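Local atomic coordinates of alginate lyase (Aplysia kurodai, PDB entry 5GMT), a protein that acts as a family 14 polysaccharide lyase with specificity for polymannuronate, probably breaking the glycosidic bonds of alginate by beta-elimination. Residues A[35-46]-A[72-83]; A[13-21]-A[266-274]. All coordinates share one frame; numbering follows the deposited sequence.

Contact 1 of 2, residues A[35-46]-A[72-83]; sequences FKPIYHDWGDDS and HDHRGAGFYSRP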
loop_
_atom_site.group_PDB
_atom_site.type_symbol
_atom_site.label_atom_id
_atom_site.label_comp_id
_atom_site.label_asym_id
_atom_site.label_seq_id
_atom_site.Cartn_x
_atom_site.Cartn_y
_atom_site.Cartn_z
ATOM N N PHE A 35 -8.033 -10.077 9.024
ATOM C CA PHE A 35 -7.670 -8.681 8.773
ATOM C C PHE A 35 -8.513 -7.753 9.644
ATOM O O PHE A 35 -8.253 -6.553 9.723
ATOM C CB PHE A 35 -7.883 -8.281 7.304
ATOM C CG PHE A 35 -6.958 -8.954 6.325
ATOM C CD1 PHE A 35 -5.661 -8.495 6.137
ATOM C CD2 PHE A 35 -7.408 -10.020 5.552
ATOM C CE1 PHE A 35 -4.820 -9.105 5.210
ATOM C CE2 PHE A 35 -6.576 -10.635 4.620
ATOM C CZ PHE A 35 -5.282 -10.181 4.448
ATOM N N LYS A 36 -9.539 -8.308 10.279
ATOM C CA LYS A 36 -10.575 -7.487 10.897
ATOM C C LYS A 36 -10.109 -6.878 12.222
ATOM O O LYS A 36 -9.256 -7.438 12.900
ATOM C CB LYS A 36 -11.857 -8.312 11.090
ATOM C CG LYS A 36 -12.597 -8.627 9.793
ATOM C CD LYS A 36 -13.768 -9.571 10.032
ATOM C CE LYS A 36 -14.490 -9.909 8.731
ATOM N NZ LYS A 36 -15.514 -10.990 8.919
ATOM N N PRO A 37 -10.667 -5.713 12.591
ATOM C CA PRO A 37 -11.737 -4.986 11.895
ATOM C C PRO A 37 -11.271 -4.347 10.589
ATOM O O PRO A 37 -10.147 -3.833 10.506
ATOM C CB PRO A 37 -12.150 -3.917 12.908
ATOM C CG PRO A 37 -10.931 -3.703 13.733
ATOM C CD PRO A 37 -10.261 -5.040 13.837
ATOM N N ILE A 38 -12.136 -4.399 9.582
ATOM C CA ILE A 38 -11.855 -3.751 8.326
ATOM C C ILE A 38 -12.909 -2.689 8.059
ATOM O O ILE A 38 -14.010 -2.721 8.622
ATOM C CB ILE A 38 -11.775 -4.759 7.149
ATOM C CG1 ILE A 38 -13.142 -5.361 6.837
ATOM C CG2 ILE A 38 -10.722 -5.860 7.428
ATOM C CD1 ILE A 38 -13.098 -6.349 5.691
ATOM N N TYR A 39 -12.536 -1.716 7.234
ATOM C CA TYR A 39 -13.352 -0.548 6.976
ATOM C C TYR A 39 -13.348 -0.239 5.483
ATOM O O TYR A 39 -12.304 -0.328 4.828
ATOM C CB TYR A 39 -12.826 0.663 7.766
ATOM C CG TYR A 39 -12.680 0.428 9.256
ATOM C CD1 TYR A 39 -11.583 -0.274 9.769
ATOM C CD2 TYR A 39 -13.613 0.935 10.154
ATOM C CE1 TYR A 39 -11.451 -0.491 11.118
ATOM C CE2 TYR A 39 -13.479 0.730 11.510
ATOM C CZ TYR A 39 -12.393 0.024 11.987
ATOM O OH TYR A 39 -12.258 -0.182 13.336
ATOM N N HIS A 40 -14.514 0.120 4.954
ATOM C CA HIS A 40 -14.628 0.535 3.560
ATOM C C HIS A 40 -14.100 -0.539 2.601
ATOM O O HIS A 40 -13.359 -0.254 1.655
ATOM C CB HIS A 40 -13.910 1.878 3.367
ATOM C CG HIS A 40 -14.453 2.961 4.246
ATOM N ND1 HIS A 40 -15.662 3.571 3.998
ATOM C CD2 HIS A 40 -13.977 3.520 5.385
ATOM C CE1 HIS A 40 -15.907 4.465 4.941
ATOM N NE2 HIS A 40 -14.901 4.451 5.796
ATOM N N ASP A 41 -14.496 -1.777 2.872
ATOM C CA ASP A 41 -14.158 -2.911 2.021
ATOM C C ASP A 41 -14.977 -2.892 0.736
ATOM O O ASP A 41 -16.167 -2.586 0.749
ATOM C CB ASP A 41 -14.382 -4.221 2.776
ATOM C CG ASP A 41 -15.773 -4.308 3.382
ATOM O OD1 ASP A 41 -16.087 -3.487 4.263
ATOM O OD2 ASP A 41 -16.547 -5.193 2.979
ATOM N N TRP A 42 -14.321 -3.226 -0.374
ATOM C CA TRP A 42 -14.989 -3.352 -1.654
ATOM C C TRP A 42 -14.249 -4.375 -2.511
ATOM O O TRP A 42 -13.103 -4.729 -2.207
ATOM C CB TRP A 42 -15.045 -1.993 -2.357
ATOM C CG TRP A 42 -13.696 -1.422 -2.643
ATOM C CD1 TRP A 42 -12.948 -0.618 -1.826
ATOM C CD2 TRP A 42 -12.935 -1.602 -3.837
ATOM N NE1 TRP A 42 -11.757 -0.298 -2.443
ATOM C CE2 TRP A 42 -11.728 -0.882 -3.680
ATOM C CE3 TRP A 42 -13.152 -2.308 -5.024
ATOM C CZ2 TRP A 42 -10.737 -0.849 -4.669
ATOM C CZ3 TRP A 42 -12.172 -2.273 -6.005
ATOM C CH2 TRP A 42 -10.979 -1.544 -5.823
ATOM N N GLY A 43 -14.898 -4.862 -3.563
ATOM C CA GLY A 43 -14.236 -5.749 -4.510
ATOM C C GLY A 43 -14.417 -7.240 -4.277
ATOM O O GLY A 43 -13.582 -8.025 -4.695
ATOM N N ASP A 44 -15.510 -7.624 -3.614
ATOM C CA ASP A 44 -15.843 -9.035 -3.353
ATOM C C ASP A 44 -15.643 -9.917 -4.576
ATOM O O ASP A 44 -15.086 -11.014 -4.491
ATOM C CB ASP A 44 -17.304 -9.158 -2.885
ATOM C CG ASP A 44 -17.725 -10.603 -2.606
ATOM O OD1 ASP A 44 -17.841 -11.410 -3.560
ATOM O OD2 ASP A 44 -17.964 -10.928 -1.423
ATOM N N ASP A 45 -16.133 -9.439 -5.721
ATOM C CA ASP A 45 -16.104 -10.246 -6.948
ATOM C C ASP A 45 -14.683 -10.548 -7.460
ATOM O O ASP A 45 -14.500 -11.458 -8.274
ATOM C CB ASP A 45 -16.953 -9.570 -8.048
ATOM C CG ASP A 45 -16.367 -8.237 -8.541
ATOM O OD1 ASP A 45 -16.916 -7.668 -9.513
ATOM O OD2 ASP A 45 -15.360 -7.760 -7.985
ATOM N N SER A 46 -13.682 -9.809 -6.978
ATOM C CA SER A 46 -12.285 -10.054 -7.341
ATOM C C SER A 46 -11.524 -10.895 -6.321
ATOM O O SER A 46 -10.377 -11.280 -6.559
ATOM C CB SER A 46 -11.546 -8.724 -7.529
ATOM O OG SER A 46 -11.774 -8.202 -8.820
ATOM N N HIS A 72 -17.042 -1.318 -13.280
ATOM C CA HIS A 72 -17.951 -1.788 -12.225
ATOM C C HIS A 72 -17.539 -3.156 -11.656
ATOM O O HIS A 72 -17.725 -3.416 -10.468
ATOM C CB HIS A 72 -19.385 -1.839 -12.771
ATOM C CG HIS A 72 -20.443 -2.097 -11.734
ATOM N ND1 HIS A 72 -20.742 -3.360 -11.271
ATOM C CD2 HIS A 72 -21.307 -1.257 -11.118
ATOM C CE1 HIS A 72 -21.726 -3.285 -10.392
ATOM N NE2 HIS A 72 -22.091 -2.020 -10.283
ATOM N N ASP A 73 -16.968 -4.016 -12.504
ATOM C CA ASP A 73 -16.776 -5.428 -12.149
ATOM C C ASP A 73 -15.329 -5.887 -12.242
ATOM O O ASP A 73 -14.601 -5.471 -13.146
ATOM C CB ASP A 73 -17.636 -6.317 -13.057
ATOM C CG ASP A 73 -19.094 -5.956 -13.000
ATOM O OD1 ASP A 73 -19.650 -5.905 -11.883
ATOM O OD2 ASP A 73 -19.667 -5.673 -14.072
ATOM N N HIS A 74 -14.949 -6.775 -11.316
ATOM C CA HIS A 74 -13.659 -7.460 -11.310
ATOM C C HIS A 74 -12.486 -6.524 -11.562
ATOM O O HIS A 74 -11.656 -6.791 -12.428
ATOM C CB HIS A 74 -13.638 -8.585 -12.355
ATOM C CG HIS A 74 -14.820 -9.497 -12.280
ATOM N ND1 HIS A 74 -15.768 -9.570 -13.280
ATOM C CD2 HIS A 74 -15.221 -10.361 -11.316
ATOM C CE1 HIS A 74 -16.703 -10.438 -12.934
ATOM N NE2 HIS A 74 -16.393 -10.929 -11.747
ATOM N N ARG A 75 -12.411 -5.438 -10.795
ATOM C CA ARG A 75 -11.360 -4.449 -11.017
ATOM C C ARG A 75 -10.306 -4.448 -9.910
ATOM O O ARG A 75 -9.374 -3.649 -9.951
ATOM C CB ARG A 75 -11.960 -3.042 -11.145
ATOM C CG ARG A 75 -12.480 -2.493 -9.809
ATOM C CD ARG A 75 -12.957 -1.057 -9.933
ATOM N NE ARG A 75 -13.462 -0.525 -8.669
ATOM C CZ ARG A 75 -14.632 -0.860 -8.140
ATOM N NH1 ARG A 75 -15.409 -1.742 -8.759
ATOM N NH2 ARG A 75 -15.021 -0.329 -6.986
ATOM N N GLY A 76 -10.441 -5.351 -8.941
ATOM C CA GLY A 76 -9.510 -5.413 -7.824
ATOM C C GLY A 76 -10.249 -5.336 -6.502
ATOM O O GLY A 76 -11.445 -5.628 -6.441
ATOM N N ALA A 77 -9.559 -4.935 -5.440
ATOM C CA ALA A 77 -10.201 -4.888 -4.127
ATOM C C ALA A 77 -9.517 -3.918 -3.173
ATOM O O ALA A 77 -8.382 -3.484 -3.403
ATOM C CB ALA A 77 -10.233 -6.276 -3.521
ATOM N N GLY A 78 -10.214 -3.574 -2.095
ATOM C CA GLY A 78 -9.672 -2.610 -1.157
ATOM C C GLY A 78 -10.333 -2.711 0.195
ATOM O O GLY A 78 -11.515 -3.066 0.292
ATOM N N PHE A 79 -9.561 -2.425 1.238
ATOM C CA PHE A 79 -10.112 -2.287 2.592
ATOM C C PHE A 79 -9.049 -1.704 3.492
ATOM O O PHE A 79 -7.870 -1.901 3.259
ATOM C CB PHE A 79 -10.617 -3.638 3.160
ATOM C CG PHE A 79 -9.569 -4.735 3.197
ATOM C CD1 PHE A 79 -8.691 -4.844 4.271
ATOM C CD2 PHE A 79 -9.482 -5.673 2.167
ATOM C CE1 PHE A 79 -7.732 -5.854 4.315
ATOM C CE2 PHE A 79 -8.530 -6.690 2.200
ATOM C CZ PHE A 79 -7.651 -6.784 3.278
ATOM N N TYR A 80 -9.466 -0.988 4.530
ATOM C CA TYR A 80 -8.527 -0.605 5.568
ATOM C C TYR A 80 -8.600 -1.636 6.685
ATOM O O TYR A 80 -9.689 -2.070 7.064
ATOM C CB TYR A 80 -8.839 0.778 6.123
ATOM C CG TYR A 80 -8.656 1.940 5.171
ATOM C CD1 TYR A 80 -7.482 2.680 5.172
ATOM C CD2 TYR A 80 -9.682 2.334 4.315
ATOM C CE1 TYR A 80 -7.317 3.780 4.330
ATOM C CE2 TYR A 80 -9.528 3.431 3.464
ATOM C CZ TYR A 80 -8.342 4.156 3.491
ATOM O OH TYR A 80 -8.157 5.242 2.654
ATOM N N SER A 81 -7.441 -2.021 7.204
ATOM C CA SER A 81 -7.344 -3.018 8.264
ATOM C C SER A 81 -6.684 -2.416 9.501
ATOM O O SER A 81 -5.581 -1.871 9.411
ATOM C CB SER A 81 -6.542 -4.226 7.763
ATOM O OG SER A 81 -6.174 -5.097 8.817
ATOM N N ARG A 82 -7.361 -2.498 10.648
ATOM C CA ARG A 82 -6.811 -1.994 11.900
ATOM C C ARG A 82 -6.850 -3.070 12.980
ATOM O O ARG A 82 -7.728 -3.061 13.844
ATOM C CB ARG A 82 -7.574 -0.754 12.362
ATOM C CG ARG A 82 -7.492 0.412 11.393
ATOM C CD ARG A 82 -8.364 1.566 11.858
ATOM N NE ARG A 82 -7.962 2.066 13.173
ATOM C CZ ARG A 82 -8.478 3.155 13.732
ATOM N NH1 ARG A 82 -9.397 3.857 13.073
ATOM N NH2 ARG A 82 -8.073 3.553 14.930
ATOM N N PRO A 83 -5.905 -4.019 12.921
ATOM C CA PRO A 83 -5.884 -5.110 13.903
ATOM C C PRO A 83 -5.881 -4.575 15.335
ATOM O O PRO A 83 -5.192 -3.594 15.617
ATOM C CB PRO A 83 -4.591 -5.848 13.567
ATOM C CG PRO A 83 -4.430 -5.628 12.091
ATOM C CD PRO A 83 -4.940 -4.232 11.828
HETATM O O HOH W 1 -13.773 -5.703 -8.106
HETATM O O HOH W 2 -19.353 -8.594 -10.668
#
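Trp42 and Arg75 are brought together by matching first torsions: each sets CG between its backbone N and carbonyl carbon (chi1 61° for Trp42), after which the arginine runs extended from CG to NE. A guanidinium face then turns to CE3 and CZ3 of the indole, the planes 7° apart and Arg75 NH2 3.4 Å from Trp42 CE3. Further along, the indole lies across the backbone of Ala77 and Gly78, in a CH-pi contact with Gly78 CA 3.8 Å from the centroid of the five-membered ring; glycine suits this place, since a CB would run into NE1. With a serine in place of Trp42, Arg75 would probably lose its flat partner and be somewhat freer to turn, and the Gly78 backbone would lose its cover. Strand 38-42 is an outermost strand of its antiparallel sheet in this concanavalin-clan fold, and pairs antiparallel with 76-81, the register shifting by one at a beta bulge between Tyr39 and Trp42. On the inner face, the edge of Phe79 meets the face of Phe35 in a T-shaped pair with planes at 60°. Nearby, Ser81 OG donates to a lone pair of Phe35 O (2.7 Å). At the far end, His74 N reaches Asp45 OD1 (2.8 Å) from above the carboxylate plane, while a water bridges this oxygen to Asp73 OD1, probably easing repulsion between the two acids. Ser46 OG accepts from Gly76 N (3.1 Å) and also bonds Phe62 O.

Contact 2 of 2, residues A[13-21]-A[266-274]; sequences ATTVWSLSS and KNFQILTPS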
loop_
_atom_site.group_PDB
_atom_site.type_symbol
_atom_site.label_atom_id
_atom_site.label_comp_id
_atom_site.label_asym_id
_atom_site.label_seq_id
_atom_site.Cartn_x
_atom_site.Cartn_y
_atom_site.Cartn_z
ATOM N N ALA A 13 12.402 -5.378 16.483
ATOM C CA ALA A 13 11.080 -4.758 16.500
ATOM C C ALA A 13 10.000 -5.778 16.859
ATOM O O ALA A 13 10.078 -6.944 16.473
ATOM C CB ALA A 13 10.781 -4.108 15.147
ATOM N N THR A 14 8.995 -5.331 17.604
ATOM C CA THR A 14 7.916 -6.203 18.049
ATOM C C THR A 14 6.886 -6.428 16.950
ATOM O O THR A 14 6.406 -5.474 16.353
ATOM C CB THR A 14 7.193 -5.618 19.274
ATOM O OG1 THR A 14 8.146 -5.309 20.298
ATOM C CG2 THR A 14 6.167 -6.610 19.810
ATOM N N THR A 15 6.542 -7.686 16.690
ATOM C CA THR A 15 5.463 -7.995 15.759
ATOM C C THR A 15 4.130 -7.919 16.492
ATOM O O THR A 15 3.916 -8.643 17.459
ATOM C CB THR A 15 5.646 -9.391 15.121
ATOM O OG1 THR A 15 6.867 -9.414 14.377
ATOM C CG2 THR A 15 4.500 -9.708 14.193
ATOM N N VAL A 16 3.241 -7.031 16.054
ATOM C CA VAL A 16 1.965 -6.853 16.739
ATOM C C VAL A 16 0.827 -7.577 16.015
ATOM O O VAL A 16 -0.176 -7.912 16.630
ATOM C CB VAL A 16 1.607 -5.349 16.916
ATOM C CG1 VAL A 16 2.654 -4.665 17.794
ATOM C CG2 VAL A 16 1.497 -4.641 15.577
ATOM N N TRP A 17 1.003 -7.847 14.722
ATOM C CA TRP A 17 0.002 -8.560 13.940
ATOM C C TRP A 17 0.650 -9.269 12.759
ATOM O O TRP A 17 1.596 -8.768 12.177
ATOM C CB TRP A 17 -1.084 -7.590 13.453
ATOM C CG TRP A 17 -2.057 -8.161 12.446
ATOM C CD1 TRP A 17 -3.217 -8.850 12.704
ATOM C CD2 TRP A 17 -1.960 -8.065 11.021
ATOM N NE1 TRP A 17 -3.835 -9.194 11.523
ATOM C CE2 TRP A 17 -3.085 -8.717 10.478
ATOM C CE3 TRP A 17 -1.028 -7.493 10.153
ATOM C CZ2 TRP A 17 -3.294 -8.821 9.111
ATOM C CZ3 TRP A 17 -1.244 -7.595 8.796
ATOM C CH2 TRP A 17 -2.367 -8.253 8.289
ATOM N N SER A 18 0.144 -10.450 12.424
ATOM C CA SER A 18 0.573 -11.129 11.207
ATOM C C SER A 18 -0.582 -11.921 10.614
ATOM O O SER A 18 -1.559 -12.227 11.302
ATOM C CB SER A 18 1.765 -12.054 11.476
ATOM O OG SER A 18 1.383 -13.155 12.283
ATOM N N LEU A 19 -0.460 -12.247 9.331
ATOM C CA LEU A 19 -1.436 -13.086 8.655
ATOM C C LEU A 19 -0.705 -13.914 7.608
ATOM O O LEU A 19 -0.311 -13.409 6.562
ATOM C CB LEU A 19 -2.552 -12.230 8.032
ATOM C CG LEU A 19 -3.780 -12.939 7.450
ATOM C CD1 LEU A 19 -5.009 -12.049 7.542
ATOM C CD2 LEU A 19 -3.552 -13.390 5.999
ATOM N N SER A 20 -0.501 -15.194 7.909
ATOM C CA SER A 20 0.301 -16.063 7.058
ATOM C C SER A 20 -0.464 -16.468 5.819
ATOM O O SER A 20 0.072 -16.434 4.709
ATOM C CB SER A 20 0.735 -17.327 7.818
ATOM O OG SER A 20 1.364 -16.980 9.033
ATOM N N SER A 21 -1.721 -16.848 6.029
ATOM C CA SER A 21 -2.526 -17.460 4.987
ATOM C C SER A 21 -3.981 -17.110 5.215
ATOM O O SER A 21 -4.350 -16.624 6.279
ATOM C CB SER A 21 -2.345 -18.978 4.988
ATOM O OG SER A 21 -2.774 -19.508 6.231
ATOM N N LYS A 266 0.519 -13.165 0.618
ATOM C CA LYS A 266 0.664 -14.010 1.800
ATOM C C LYS A 266 1.651 -13.375 2.786
ATOM O O LYS A 266 2.269 -12.358 2.474
ATOM C CB LYS A 266 1.127 -15.414 1.394
ATOM C CG LYS A 266 2.549 -15.448 0.837
ATOM C CD LYS A 266 2.947 -16.866 0.383
ATOM C CE LYS A 266 4.350 -16.895 -0.204
ATOM N NZ LYS A 266 5.413 -16.517 0.804
ATOM N N ASN A 267 1.785 -13.960 3.977
ATOM C CA ASN A 267 2.855 -13.570 4.898
ATOM C C ASN A 267 2.837 -12.068 5.249
ATOM O O ASN A 267 3.866 -11.396 5.187
ATOM C CB ASN A 267 4.208 -13.961 4.288
ATOM C CG ASN A 267 5.332 -13.978 5.304
ATOM O OD1 ASN A 267 5.089 -13.993 6.513
ATOM N ND2 ASN A 267 6.579 -13.972 4.817
ATOM N N PHE A 268 1.655 -11.559 5.590
ATOM C CA PHE A 268 1.508 -10.202 6.128
ATOM C C PHE A 268 2.102 -10.084 7.528
ATOM O O PHE A 268 1.937 -10.982 8.351
ATOM C CB PHE A 268 0.030 -9.806 6.199
ATOM C CG PHE A 268 -0.626 -9.621 4.867
ATOM C CD1 PHE A 268 -0.683 -8.364 4.277
ATOM C CD2 PHE A 268 -1.209 -10.696 4.208
ATOM C CE1 PHE A 268 -1.291 -8.197 3.050
ATOM C CE2 PHE A 268 -1.834 -10.523 2.986
ATOM C CZ PHE A 268 -1.881 -9.266 2.411
ATOM N N GLN A 269 2.762 -8.963 7.810
ATOM C CA GLN A 269 3.248 -8.664 9.161
ATOM C C GLN A 269 3.230 -7.165 9.418
ATOM O O GLN A 269 3.572 -6.377 8.534
ATOM C CB GLN A 269 4.681 -9.147 9.377
ATOM C CG GLN A 269 4.992 -10.581 9.052
ATOM C CD GLN A 269 6.479 -10.853 9.201
ATOM O OE1 GLN A 269 7.086 -10.490 10.210
ATOM N NE2 GLN A 269 7.075 -11.461 8.186
ATOM N N ILE A 270 2.866 -6.778 10.633
ATOM C CA ILE A 270 3.040 -5.398 11.049
ATOM C C ILE A 270 3.871 -5.396 12.318
ATOM O O ILE A 270 3.503 -6.027 13.320
ATOM C CB ILE A 270 1.693 -4.681 11.273
ATOM C CG1 ILE A 270 0.993 -4.459 9.929
ATOM C CG2 ILE A 270 1.911 -3.348 11.956
ATOM C CD1 ILE A 270 -0.383 -3.810 10.050
ATOM N N LEU A 271 5.014 -4.722 12.250
ATOM C CA LEU A 271 5.885 -4.539 13.409
ATOM C C LEU A 271 5.898 -3.089 13.847
ATOM O O LEU A 271 5.614 -2.194 13.046
ATOM C CB LEU A 271 7.321 -4.976 13.096
ATOM C CG LEU A 271 7.505 -6.400 12.582
ATOM C CD1 LEU A 271 7.413 -6.422 11.062
ATOM C CD2 LEU A 271 8.848 -6.933 13.058
ATOM N N THR A 272 6.251 -2.859 15.112
ATOM C CA THR A 272 6.367 -1.500 15.630
ATOM C C THR A 272 7.758 -1.270 16.212
ATOM O O THR A 272 7.990 -1.556 17.384
ATOM C CB THR A 272 5.315 -1.208 16.721
ATOM O OG1 THR A 272 5.416 -2.194 17.756
ATOM C CG2 THR A 272 3.900 -1.232 16.148
ATOM N N PRO A 273 8.686 -0.753 15.393
ATOM C CA PRO A 273 10.026 -0.450 15.899
ATOM C C PRO A 273 10.006 0.826 16.719
ATOM O O PRO A 273 9.007 1.550 16.710
ATOM C CB PRO A 273 10.846 -0.251 14.626
ATOM C CG PRO A 273 9.836 0.340 13.653
ATOM C CD PRO A 273 8.505 -0.301 13.997
ATOM N N SER A 274 11.103 1.107 17.410
ATOM C CA SER A 274 11.228 2.372 18.120
ATOM C C SER A 274 11.193 3.527 17.136
ATOM O O SER A 274 11.876 3.500 16.111
ATOM C CB SER A 274 12.530 2.413 18.918
ATOM O OG SER A 274 12.542 1.426 19.931
#
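Trp17 and Phe268 run alongside each other in the same direction, with Trp17 CH2 3.5 Å from Phe268 CB. Trp17 places CG opposite its backbone N (chi1 170°), which lays the indole along the sheet, so that its benzo end touches both Phe268 and Ile270, whose CG1 comes within 3.7 Å of Trp17 CE3. Leu19 extends this apolar row, its CB 4.0 Å from Phe268 CB. Large hydrophobic residues suit this face, which is turned to the interior; at the polar end of the indole, NE1 bonds the backbone O of His34. The backbones run antiparallel, 174° between strand directions, and strand 14-19 adds the N-terminal end of the modelled chain to a sheet in which 261-272 also pairs with 92-102. A classic beta bulge interrupts the ladder: Ile270 O takes Val16 N at 2.9 Å and, weakly, Trp17 N at 3.4 Å. A G1 bulge follows where Asn267 and Phe268 both face Leu19; asparagine readily adopts the left-handed backbone conformation found there, and Asn267 N donates to Ser20 O (3.1 Å). The opposite face carries Thr15, Ser18 and Gln269, together with Leu271, whose CD2 meets Thr15 OG1 at 3.4 Å. At the polar edge, Lys266 leads away from strand 14-19 to a salt bridge with Asp98. With no charged pair joining the two strands, cohesion probably comes mainly from backbone hydrogen bonds and apolar packing, most of it around Trp17.

Contact 1 is nested along the chain inside the long loop closed by contact 2, and the two belong to different antiparallel sheets. Their centres are about 20 Å apart, yet they touch where the sheets face each other. Phe35 of contact 1 packs against contact 2 at several points, with its CE2 3.6 Å from Leu19 CD1 and its CZ 3.8 Å from Phe268 CE2, the latter as part of an edge-to-face ring pair. Pro83, at the same end of contact 1, brings its CB to 3.4 Å from Trp17 CD1. The same aromatic and aliphatic side chains thus line the seam between the sheets, joining strands 14-19 and 261-272 to the ends of the pair 38-42 and 76-81.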